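Local coordinates for tumor necrosis factor ligand superfamily member 9 (Mus musculus, PDB 6MKB), which is a TNF-family cytokine that binds the receptor TNFRSF9 (4-1BB) and induces the proliferation of activated peripheral blood T cells, at residues P57-V62 and L163-N168; P91-F96 and L123-G128; T71-G76 and Y146-L151. All coordinates share one frame; numbering follows the deposited sequence.

Contact 1 of 3, residues P57-V62 and L163-N168; sequences PGLYYV and LVKPDN
With CG anti to the carbonyl carbon (chi1 -74°), the ring of Tyr60 lies on the same face of the sheet as Leu163, whose own CG is anti to the backbone N (chi1 180°) and whose chi2 of 56° lays CD1 over that ring. The two side chains cross obliquely beside a classic beta bulge, where the outgoing end of strand 149-166 pairs antiparallel with strand 58-70 in the jelly-roll beta sandwich of the TNF homology domain. Leu163 CD1 stands 3.9 Å from the Tyr60 ring centroid, a CH-pi contact over the face but offset toward the rim, and the hydroxyl of Tyr60 is held by the backbone O of Ser56. In the bulge, two residues, Val164 and Lys165, stand opposite the single Leu59, so Leu59 O takes two donors: Val164 N at 2.8 Å, nearly along the C=O axis, and Lys165 N at 3.2 Å, on a lone pair. Leu59 N returns a straight bond to Lys165 O. The extra residue turns the chain through a corner and brings Val164 CB toward the backbone of strand 58-70, with CG2 packed on Tyr61 CB at 3.8 Å. On the sheet face away from Tyr60, Leu59 CD2 touches both Val164 CG1 and CE of the bent Lys165 chain. Gly58 brings its bare CA to 3.2 Å from Lys165 O, with Leu163 CD1 also against it. Phe10 of the second subunit packs on Tyr61 and Val164, so this corner also borders the interface of the dimer. Beyond the bulge, Asp167 N reaches Pro57 O at 3.0 Å from above the carbonyl plane, while Asp167 CB meets Pro57 CG at 3.7 Å.

Contact 2 of 3, residues P91-F96 and L123-G128; sequences PQVDDF and LLLKAG
Val93 and Leu123 meet at about a right angle, methyl against methyl, with Val93 CG2 and Leu123 CD2 3.5 Å apart. The valine has chi1 -48°, which sets CG2 between the backbone N and the carbonyl carbon and leaves CG1 anti to the carbonyl carbon, so its two branches diverge toward different leucines. The Val93 side chain crosses that of Leu125 obliquely, with Val93 CG1 3.9 Å from Leu125 CD2; CG1 also lies near the backbone carbonyl oxygen of Leu124. Leu123 and Leu125 both carry CG anti to the carbonyl carbon with an extended chi2, and each offers its CD2 to the valine. A single branched residue thus bridges two leucines placed two apart on strand 115-125. The loop between strands 80-90 and 100-105 carries Val93 at the first position of a type I beta turn, closed by Phe96 N donating to Val93 O at 2.7 Å. Two positions along this turn, Asp95 has CG in the crowded position between N and the carbonyl carbon (chi1 78°), which swings OD1 to within 3.6 Å of Leu123 CD2, again with the side chains roughly perpendicular. Leu99 and His129 add to the packing on Val93, and Leu87 to that on Leu123, so the loop joins strand 115-125 to residues of strands 80-90 and 129-140. No hydrogen bond joins the two segments. The turn is therefore held to the strand by apolar packing of buried methyl groups, while the carboxylate of the exposed Asp95 touches the hydrocarbon at its margin with no hydrogen bond to residues 123-128.

Contact 3 of 3, residues T71-G76 and Y146-L151; sequences TFTNTG and YRDWEL. With NAG (2-acetamido-2-deoxy-beta-D-glucopyranose), chain F.
Asp148 O is gripped by two donors from the 71-76 loop: Thr71 N at 3.0 Å and Asn74 ND2 at 2.8 Å, both approaching from outside the carbonyl plane. The preceding carbonyl is held as well, since Thr71 OG1, set by chi1 65° between its backbone N and carbonyl carbon, donates along a lone pair of Arg147 O at 2.7 Å. Thr71 therefore clasps two successive peptide oxygens, one with its N-H and one with its hydroxyl, while its CG2 lies against the aliphatic part of Glu150. Residues 71-74 form a type I beta turn, which brings Thr73 to the Asp148 carboxylate and Asn74 to its main-chain O. Thr73 OG1 donates to Asp148 OD1 at 2.7 Å from above the carboxylate plane; OD2 accepts from a water that also hydrogen-bonds Thr75 OG1. These bonds would be expected to favour the ionised carboxylate. Asn74 has CG anti to the backbone N (chi1 -164°), and its amide has both ends engaged: OD1 accepts from Gly76 N in an Asx turn, which leaves ND2 directed at Asp148 O. The same ND2 stands 3.3 Å above the face of the Trp149 indole, nearest CE2, with amide and ring planes 81° apart. At the start of 146-151, the acetyl methyl C8 of the NAG lies over one face of the Tyr146 ring, part of the surroundings of the glycan carried by Asn23. The contact thus ties the loop between strands 58-70 and 80-90 to the start of strand 149-166, where Trp149 packs on Leu68 and Pro70 of strand 58-70 and Glu150 pairs through its backbone with Ser69.

How the contacts relate
From the N terminus, the chain first enters contact 1 at 57-62, runs up strand 58-70 to contact 3 at 71-76, and returns along strand 80-90 to contact 2 at 91-96. Contact 2 closes first, at 123-128; contact 3 follows at 146-151 and contact 1 at 163-168. The three loops are thus nested, none crossing another. Contacts 1 and 2 touch, because strands 58-70 and 115-125 are neighbours: Tyr60 O lies 2.8 Å from Leu123 N. Contact 3 lies on the opposite side of the chain's centre, about 38 Å from contact 1 between centres, yet both use strand 149-166: contact 1 pairs its far end with strand 58-70, and contact 3 ties its start to the loop after that strand.

Contact 1 of 3, residues P57-V62 and L163-N168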
loop_
_atom_site.group_PDB
_atom_site.type_symbol
_atom_site.label_atom_id
_atom_site.label_comp_id
_atom_site.label_asym_id
_atom_site.label_seq_id
_atom_site.Cartn_x
_atom_site.Cartn_y
_atom_site.Cartn_z
ATOM N N PRO B 57 1.999 23.073 2.328
ATOM C CA PRO B 57 2.696 22.353 1.250
ATOM C C PRO B 57 3.843 21.462 1.749
ATOM O O PRO B 57 4.483 21.725 2.785
ATOM C CB PRO B 57 3.245 23.481 0.380
ATOM C CG PRO B 57 3.476 24.604 1.353
ATOM C CD PRO B 57 2.388 24.504 2.362
ATOM N N GLY B 58 4.126 20.442 0.954
ATOM C CA GLY B 58 5.206 19.510 1.209
ATOM C C GLY B 58 5.076 18.205 0.466
ATOM O O GLY B 58 4.217 18.057 -0.411
ATOM N N LEU B 59 5.944 17.255 0.819
ATOM C CA LEU B 59 5.963 15.913 0.254
ATOM C C LEU B 59 5.090 15.019 1.133
ATOM O O LEU B 59 5.378 14.830 2.321
ATOM C CB LEU B 59 7.407 15.385 0.151
ATOM C CG LEU B 59 7.604 14.060 -0.582
ATOM C CD1 LEU B 59 7.321 14.199 -2.093
ATOM C CD2 LEU B 59 9.004 13.515 -0.330
ATOM N N TYR B 60 3.985 14.527 0.561
ATOM C CA TYR B 60 3.043 13.679 1.278
ATOM C C TYR B 60 3.082 12.266 0.746
ATOM O O TYR B 60 3.175 12.058 -0.466
ATOM C CB TYR B 60 1.589 14.214 1.152
ATOM C CG TYR B 60 1.281 15.447 1.974
ATOM C CD1 TYR B 60 1.646 16.717 1.527
ATOM C CD2 TYR B 60 0.592 15.350 3.180
ATOM C CE1 TYR B 60 1.364 17.858 2.278
ATOM C CE2 TYR B 60 0.293 16.486 3.934
ATOM C CZ TYR B 60 0.697 17.738 3.488
ATOM O OH TYR B 60 0.419 18.865 4.232
ATOM N N TYR B 61 2.980 11.294 1.656
ATOM C CA TYR B 61 2.834 9.901 1.299
ATOM C C TYR B 61 1.335 9.701 1.202
ATOM O O TYR B 61 0.646 9.822 2.217
ATOM C CB TYR B 61 3.489 9.019 2.356
ATOM C CG TYR B 61 3.341 7.526 2.141
ATOM C CD1 TYR B 61 2.150 6.872 2.450
ATOM C CD2 TYR B 61 4.427 6.748 1.767
ATOM C CE1 TYR B 61 2.024 5.495 2.309
ATOM C CE2 TYR B 61 4.324 5.368 1.663
ATOM C CZ TYR B 61 3.110 4.747 1.898
ATOM O OH TYR B 61 2.995 3.377 1.772
ATOM N N VAL B 62 0.803 9.528 -0.017
ATOM C CA VAL B 62 -0.638 9.368 -0.214
ATOM C C VAL B 62 -0.900 7.895 -0.433
ATOM O O VAL B 62 -0.122 7.231 -1.131
ATOM C CB VAL B 62 -1.170 10.250 -1.370
ATOM C CG1 VAL B 62 -2.696 10.299 -1.352
ATOM C CG2 VAL B 62 -0.593 11.656 -1.299
ATOM N N LEU B 163 2.270 13.920 5.984
ATOM C CA LEU B 163 3.343 14.824 5.621
ATOM C C LEU B 163 4.677 14.209 6.012
ATOM O O LEU B 163 4.930 13.960 7.192
ATOM C CB LEU B 163 3.144 16.215 6.255
ATOM C CG LEU B 163 4.213 17.295 5.964
ATOM C CD1 LEU B 163 4.396 17.512 4.448
ATOM C CD2 LEU B 163 3.827 18.616 6.620
ATOM N N VAL B 164 5.523 13.978 5.005
ATOM C CA VAL B 164 6.848 13.357 5.090
ATOM C C VAL B 164 7.939 14.443 5.141
ATOM O O VAL B 164 8.917 14.321 5.877
ATOM C CB VAL B 164 7.007 12.400 3.866
ATOM C CG1 VAL B 164 8.450 12.075 3.554
ATOM C CG2 VAL B 164 6.191 11.128 4.054
ATOM N N LYS B 165 7.788 15.483 4.343
ATOM C CA LYS B 165 8.773 16.547 4.287
ATOM C C LYS B 165 8.076 17.895 4.022
ATOM O O LYS B 165 7.599 18.120 2.907
ATOM C CB LYS B 165 9.832 16.224 3.206
ATOM C CG LYS B 165 10.959 17.230 3.090
ATOM C CD LYS B 165 11.927 16.919 1.942
ATOM C CE LYS B 165 11.412 16.570 0.545
ATOM N NZ LYS B 165 10.916 17.739 -0.213
ATOM N N PRO B 166 8.057 18.821 5.006
ATOM C CA PRO B 166 7.440 20.139 4.767
ATOM C C PRO B 166 8.174 20.923 3.691
ATOM O O PRO B 166 9.350 20.697 3.431
ATOM C CB PRO B 166 7.550 20.837 6.133
ATOM C CG PRO B 166 7.726 19.710 7.126
ATOM C CD PRO B 166 8.572 18.728 6.386
ATOM N N ASP B 167 7.461 21.818 3.038
ATOM C CA ASP B 167 8.037 22.613 1.969
ATOM C C ASP B 167 9.124 23.547 2.454
ATOM O O ASP B 167 9.039 24.118 3.555
ATOM C CB ASP B 167 6.961 23.439 1.260
ATOM C CG ASP B 167 7.392 23.874 -0.121
ATOM O OD1 ASP B 167 7.582 22.981 -0.990
ATOM O OD2 ASP B 167 7.563 25.106 -0.334
ATOM N N ASN B 168 10.133 23.709 1.584
ATOM C CA ASN B 168 11.235 24.623 1.739
ATOM C C ASN B 168 10.975 25.772 0.774
ATOM O O ASN B 168 10.872 25.551 -0.433
ATOM C CB ASN B 168 12.559 23.922 1.488
ATOM C CG ASN B 168 13.745 24.810 1.733
ATOM O OD1 ASN B 168 14.474 25.156 0.791
ATOM N ND2 ASN B 168 13.958 25.188 3.003
#

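Contact 2 of 3, residues P91-F96 and L123-G128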
loop_
_atom_site.group_PDB
_atom_site.type_symbol
_atom_site.label_atom_id
_atom_site.label_comp_id
_atom_site.label_asym_id
_atom_site.label_seq_id
_atom_site.Cartn_x
_atom_site.Cartn_y
_atom_site.Cartn_z
ATOM N N PRO B 91 -4.952 21.229 -7.446
ATOM C CA PRO B 91 -4.568 21.100 -8.866
ATOM C C PRO B 91 -3.905 19.738 -9.147
ATOM O O PRO B 91 -3.568 19.001 -8.232
ATOM C CB PRO B 91 -3.574 22.253 -9.048
ATOM C CG PRO B 91 -2.883 22.329 -7.725
ATOM C CD PRO B 91 -3.989 22.082 -6.714
ATOM N N GLN B 92 -3.709 19.431 -10.409
ATOM C CA GLN B 92 -3.038 18.247 -10.884
ATOM C C GLN B 92 -1.587 18.268 -10.410
ATOM O O GLN B 92 -0.949 19.327 -10.428
ATOM C CB GLN B 92 -3.113 18.308 -12.415
ATOM C CG GLN B 92 -2.618 17.101 -13.155
ATOM C CD GLN B 92 -3.546 16.802 -14.286
ATOM O OE1 GLN B 92 -3.176 16.944 -15.446
ATOM N NE2 GLN B 92 -4.777 16.397 -13.977
ATOM N N VAL B 93 -1.052 17.128 -9.993
ATOM C CA VAL B 93 0.361 17.108 -9.604
ATOM C C VAL B 93 1.165 16.802 -10.885
ATOM O O VAL B 93 0.589 16.264 -11.827
ATOM C CB VAL B 93 0.679 16.162 -8.409
ATOM C CG1 VAL B 93 -0.301 16.376 -7.247
ATOM C CG2 VAL B 93 0.699 14.702 -8.839
ATOM N N ASP B 94 2.467 17.184 -10.939
ATOM C CA ASP B 94 3.410 17.017 -12.082
ATOM C C ASP B 94 3.268 15.670 -12.858
ATOM O O ASP B 94 3.550 15.628 -14.061
ATOM C CB ASP B 94 4.870 17.163 -11.595
ATOM C CG ASP B 94 5.918 17.377 -12.685
ATOM O OD1 ASP B 94 5.739 18.305 -13.514
ATOM O OD2 ASP B 94 6.929 16.636 -12.692
ATOM N N ASP B 95 2.831 14.593 -12.165
ATOM C CA ASP B 95 2.658 13.248 -12.726
ATOM C C ASP B 95 1.209 12.696 -12.540
ATOM O O ASP B 95 1.010 11.480 -12.680
ATOM C CB ASP B 95 3.689 12.279 -12.095
ATOM C CG ASP B 95 3.343 11.804 -10.690
ATOM O OD1 ASP B 95 3.393 12.637 -9.750
ATOM O OD2 ASP B 95 3.015 10.601 -10.533
ATOM N N PHE B 96 0.207 13.579 -12.248
ATOM C CA PHE B 96 -1.198 13.169 -12.087
ATOM C C PHE B 96 -1.800 12.923 -13.476
ATOM O O PHE B 96 -2.497 13.741 -14.088
ATOM C CB PHE B 96 -2.059 14.114 -11.199
ATOM C CG PHE B 96 -3.556 13.846 -11.150
ATOM C CD1 PHE B 96 -4.058 12.546 -11.238
ATOM C CD2 PHE B 96 -4.460 14.888 -10.986
ATOM C CE1 PHE B 96 -5.436 12.311 -11.252
ATOM C CE2 PHE B 96 -5.840 14.647 -10.979
ATOM C CZ PHE B 96 -6.317 13.362 -11.100
ATOM N N LEU B 123 3.883 12.350 -3.164
ATOM C CA LEU B 123 3.483 13.469 -4.028
ATOM C C LEU B 123 3.765 14.836 -3.419
ATOM O O LEU B 123 3.561 15.049 -2.217
ATOM C CB LEU B 123 1.960 13.387 -4.334
ATOM C CG LEU B 123 1.449 12.163 -5.122
ATOM C CD1 LEU B 123 -0.046 11.994 -4.939
ATOM C CD2 LEU B 123 1.759 12.280 -6.589
ATOM N N LEU B 124 4.191 15.776 -4.272
ATOM C CA LEU B 124 4.378 17.167 -3.868
ATOM C C LEU B 124 3.021 17.857 -3.924
ATOM O O LEU B 124 2.414 17.964 -4.999
ATOM C CB LEU B 124 5.399 17.907 -4.742
ATOM C CG LEU B 124 6.873 17.591 -4.537
ATOM C CD1 LEU B 124 7.679 18.245 -5.621
ATOM C CD2 LEU B 124 7.358 18.026 -3.150
ATOM N N LEU B 125 2.516 18.246 -2.760
ATOM C CA LEU B 125 1.227 18.921 -2.645
ATOM C C LEU B 125 1.426 20.373 -2.214
ATOM O O LEU B 125 2.411 20.710 -1.539
ATOM C CB LEU B 125 0.286 18.184 -1.670
ATOM C CG LEU B 125 -0.052 16.702 -1.989
ATOM C CD1 LEU B 125 -1.030 16.137 -0.969
ATOM C CD2 LEU B 125 -0.623 16.520 -3.398
ATOM N N LYS B 126 0.499 21.233 -2.654
ATOM C CA LYS B 126 0.470 22.672 -2.409
ATOM C C LYS B 126 -0.474 22.986 -1.266
ATOM O O LYS B 126 -1.248 22.119 -0.848
ATOM C CB LYS B 126 0.015 23.415 -3.681
ATOM C CG LYS B 126 0.734 23.051 -4.974
ATOM C CD LYS B 126 2.105 23.691 -5.064
ATOM C CE LYS B 126 2.689 23.704 -6.443
ATOM N NZ LYS B 126 3.895 24.578 -6.487
ATOM N N ALA B 127 -0.420 24.216 -0.767
ATOM C CA ALA B 127 -1.308 24.701 0.282
ATOM C C ALA B 127 -2.714 24.854 -0.313
ATOM O O ALA B 127 -2.884 25.530 -1.324
ATOM C CB ALA B 127 -0.799 26.036 0.829
ATOM N N GLY B 128 -3.682 24.169 0.280
ATOM C CA GLY B 128 -5.069 24.177 -0.170
ATOM C C GLY B 128 -5.373 23.087 -1.171
ATOM O O GLY B 128 -6.411 23.132 -1.836
#

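Contact 3 of 3, residues T71-G76 and Y146-L151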
loop_
_atom_site.group_PDB
_atom_site.type_symbol
_atom_site.label_atom_id
_atom_site.label_comp_id
_atom_site.label_asym_id
_atom_site.label_seq_id
_atom_site.Cartn_x
_atom_site.Cartn_y
_atom_site.Cartn_z
ATOM N N THR B 71 -20.493 -10.217 -3.422
ATOM C CA THR B 71 -21.875 -10.269 -2.928
ATOM C C THR B 71 -22.481 -11.668 -3.115
ATOM O O THR B 71 -21.857 -12.540 -3.735
ATOM C CB THR B 71 -22.739 -9.222 -3.615
ATOM O OG1 THR B 71 -22.830 -9.546 -4.997
ATOM C CG2 THR B 71 -22.247 -7.806 -3.391
ATOM N N PHE B 72 -23.708 -11.865 -2.614
ATOM C CA PHE B 72 -24.458 -13.116 -2.742
ATOM C C PHE B 72 -24.519 -13.600 -4.201
ATOM O O PHE B 72 -24.361 -14.804 -4.437
ATOM C CB PHE B 72 -25.889 -12.945 -2.191
ATOM C CG PHE B 72 -26.697 -14.219 -2.208
ATOM C CD1 PHE B 72 -26.594 -15.147 -1.172
ATOM C CD2 PHE B 72 -27.547 -14.509 -3.270
ATOM C CE1 PHE B 72 -27.320 -16.337 -1.200
ATOM C CE2 PHE B 72 -28.238 -15.713 -3.314
ATOM C CZ PHE B 72 -28.124 -16.615 -2.274
ATOM N N THR B 73 -24.765 -12.681 -5.170
ATOM C CA THR B 73 -24.917 -13.013 -6.596
ATOM C C THR B 73 -23.590 -13.364 -7.276
ATOM O O THR B 73 -23.611 -13.833 -8.427
ATOM C CB THR B 73 -25.591 -11.852 -7.344
ATOM O OG1 THR B 73 -24.844 -10.651 -7.133
ATOM C CG2 THR B 73 -27.051 -11.661 -6.946
ATOM N N ASN B 74 -22.441 -13.110 -6.594
ATOM C CA ASN B 74 -21.115 -13.378 -7.149
ATOM C C ASN B 74 -20.794 -14.878 -7.127
ATOM O O ASN B 74 -20.698 -15.456 -6.049
ATOM C CB ASN B 74 -20.044 -12.600 -6.377
ATOM C CG ASN B 74 -18.703 -12.497 -7.082
ATOM O OD1 ASN B 74 -18.274 -13.372 -7.840
ATOM N ND2 ASN B 74 -18.002 -11.412 -6.848
ATOM N N THR B 75 -20.578 -15.497 -8.297
ATOM C CA THR B 75 -20.230 -16.926 -8.358
ATOM C C THR B 75 -18.700 -17.123 -8.652
ATOM O O THR B 75 -18.222 -18.246 -8.796
ATOM C CB THR B 75 -21.154 -17.692 -9.308
ATOM O OG1 THR B 75 -21.520 -16.866 -10.410
ATOM C CG2 THR B 75 -22.400 -18.118 -8.626
ATOM N N GLY B 76 -17.972 -16.017 -8.689
ATOM C CA GLY B 76 -16.524 -15.957 -8.802
ATOM C C GLY B 76 -15.827 -16.103 -10.134
ATOM O O GLY B 76 -14.672 -15.665 -10.244
ATOM N N TYR B 146 -22.230 -5.570 -12.064
ATOM C CA TYR B 146 -21.834 -4.540 -11.088
ATOM C C TYR B 146 -22.416 -4.816 -9.701
ATOM O O TYR B 146 -21.954 -4.236 -8.732
ATOM C CB TYR B 146 -22.250 -3.141 -11.585
ATOM C CG TYR B 146 -21.511 -2.729 -12.841
ATOM C CD1 TYR B 146 -20.220 -2.210 -12.774
ATOM C CD2 TYR B 146 -22.075 -2.923 -14.103
ATOM C CE1 TYR B 146 -19.513 -1.877 -13.930
ATOM C CE2 TYR B 146 -21.373 -2.602 -15.266
ATOM C CZ TYR B 146 -20.089 -2.081 -15.172
ATOM O OH TYR B 146 -19.381 -1.751 -16.302
ATOM N N ARG B 147 -23.427 -5.688 -9.616
ATOM C CA ARG B 147 -24.067 -6.080 -8.354
ATOM C C ARG B 147 -23.270 -7.172 -7.627
ATOM O O ARG B 147 -23.557 -7.443 -6.468
ATOM C CB ARG B 147 -25.507 -6.591 -8.594
ATOM C CG ARG B 147 -26.453 -5.597 -9.295
ATOM C CD ARG B 147 -27.351 -4.845 -8.344
ATOM N NE ARG B 147 -28.465 -4.211 -9.052
ATOM C CZ ARG B 147 -29.658 -4.765 -9.251
ATOM N NH1 ARG B 147 -29.898 -6.008 -8.847
ATOM N NH2 ARG B 147 -30.602 -4.101 -9.904
ATOM N N ASP B 148 -22.276 -7.781 -8.296
ATOM C CA ASP B 148 -21.480 -8.883 -7.790
ATOM C C ASP B 148 -20.347 -8.442 -6.844
ATOM O O ASP B 148 -19.736 -9.289 -6.207
ATOM C CB ASP B 148 -20.950 -9.735 -8.968
ATOM C CG ASP B 148 -22.026 -10.626 -9.609
ATOM O OD1 ASP B 148 -23.251 -10.410 -9.318
ATOM O OD2 ASP B 148 -21.654 -11.549 -10.382
ATOM N N TRP B 149 -20.104 -7.139 -6.705
ATOM C CA TRP B 149 -19.082 -6.612 -5.797
ATOM C C TRP B 149 -19.611 -5.409 -5.075
ATOM O O TRP B 149 -20.473 -4.708 -5.602
ATOM C CB TRP B 149 -17.786 -6.243 -6.536
ATOM C CG TRP B 149 -17.088 -7.398 -7.195
ATOM C CD1 TRP B 149 -17.218 -7.799 -8.487
ATOM C CD2 TRP B 149 -16.153 -8.303 -6.584
ATOM N NE1 TRP B 149 -16.390 -8.866 -8.736
ATOM C CE2 TRP B 149 -15.720 -9.195 -7.585
ATOM C CE3 TRP B 149 -15.593 -8.408 -5.294
ATOM C CZ2 TRP B 149 -14.762 -10.199 -7.337
ATOM C CZ3 TRP B 149 -14.628 -9.381 -5.050
ATOM C CH2 TRP B 149 -14.224 -10.265 -6.063
ATOM N N GLU B 150 -19.084 -5.150 -3.873
ATOM C CA GLU B 150 -19.510 -4.021 -3.054
ATOM C C GLU B 150 -18.366 -3.513 -2.182
ATOM O O GLU B 150 -17.369 -4.219 -1.960
ATOM C CB GLU B 150 -20.711 -4.427 -2.159
ATOM C CG GLU B 150 -20.340 -5.374 -1.022
ATOM C CD GLU B 150 -21.444 -5.843 -0.101
ATOM O OE1 GLU B 150 -21.275 -6.926 0.501
ATOM O OE2 GLU B 150 -22.472 -5.142 0.025
ATOM N N LEU B 151 -18.533 -2.279 -1.688
ATOM C CA LEU B 151 -17.640 -1.652 -0.724
ATOM C C LEU B 151 -18.424 -1.583 0.548
ATOM O O LEU B 151 -19.397 -0.839 0.598
ATOM C CB LEU B 151 -17.141 -0.246 -1.161
ATOM C CG LEU B 151 -16.450 -0.074 -2.513
ATOM C CD1 LEU B 151 -15.842 1.314 -2.602
ATOM C CD2 LEU B 151 -15.367 -1.123 -2.735
HETATM C C1 NAG F . -17.228 3.303 -16.131
HETATM C C2 NAG F . -18.330 2.634 -16.951
HETATM C C3 NAG F . -17.697 1.625 -17.911
HETATM C C4 NAG F . -16.540 2.207 -18.729
HETATM C C5 NAG F . -15.556 2.952 -17.832
HETATM C C6 NAG F . -14.490 3.701 -18.622
HETATM C C7 NAG F . -20.473 2.011 -15.863
HETATM C C8 NAG F . -20.969 1.435 -14.576
HETATM N N2 NAG F . -19.165 1.884 -16.042
HETATM O O3 NAG F . -18.709 1.074 -18.768
HETATM O O4 NAG F . -15.856 1.157 -19.416
HETATM O O5 NAG F . -16.247 3.893 -16.996
HETATM O O6 NAG F . -13.425 3.978 -17.710
HETATM O O7 NAG F . -21.242 2.520 -16.655
HETATM O O HOH W 1 -21.355 -14.251 -11.028
#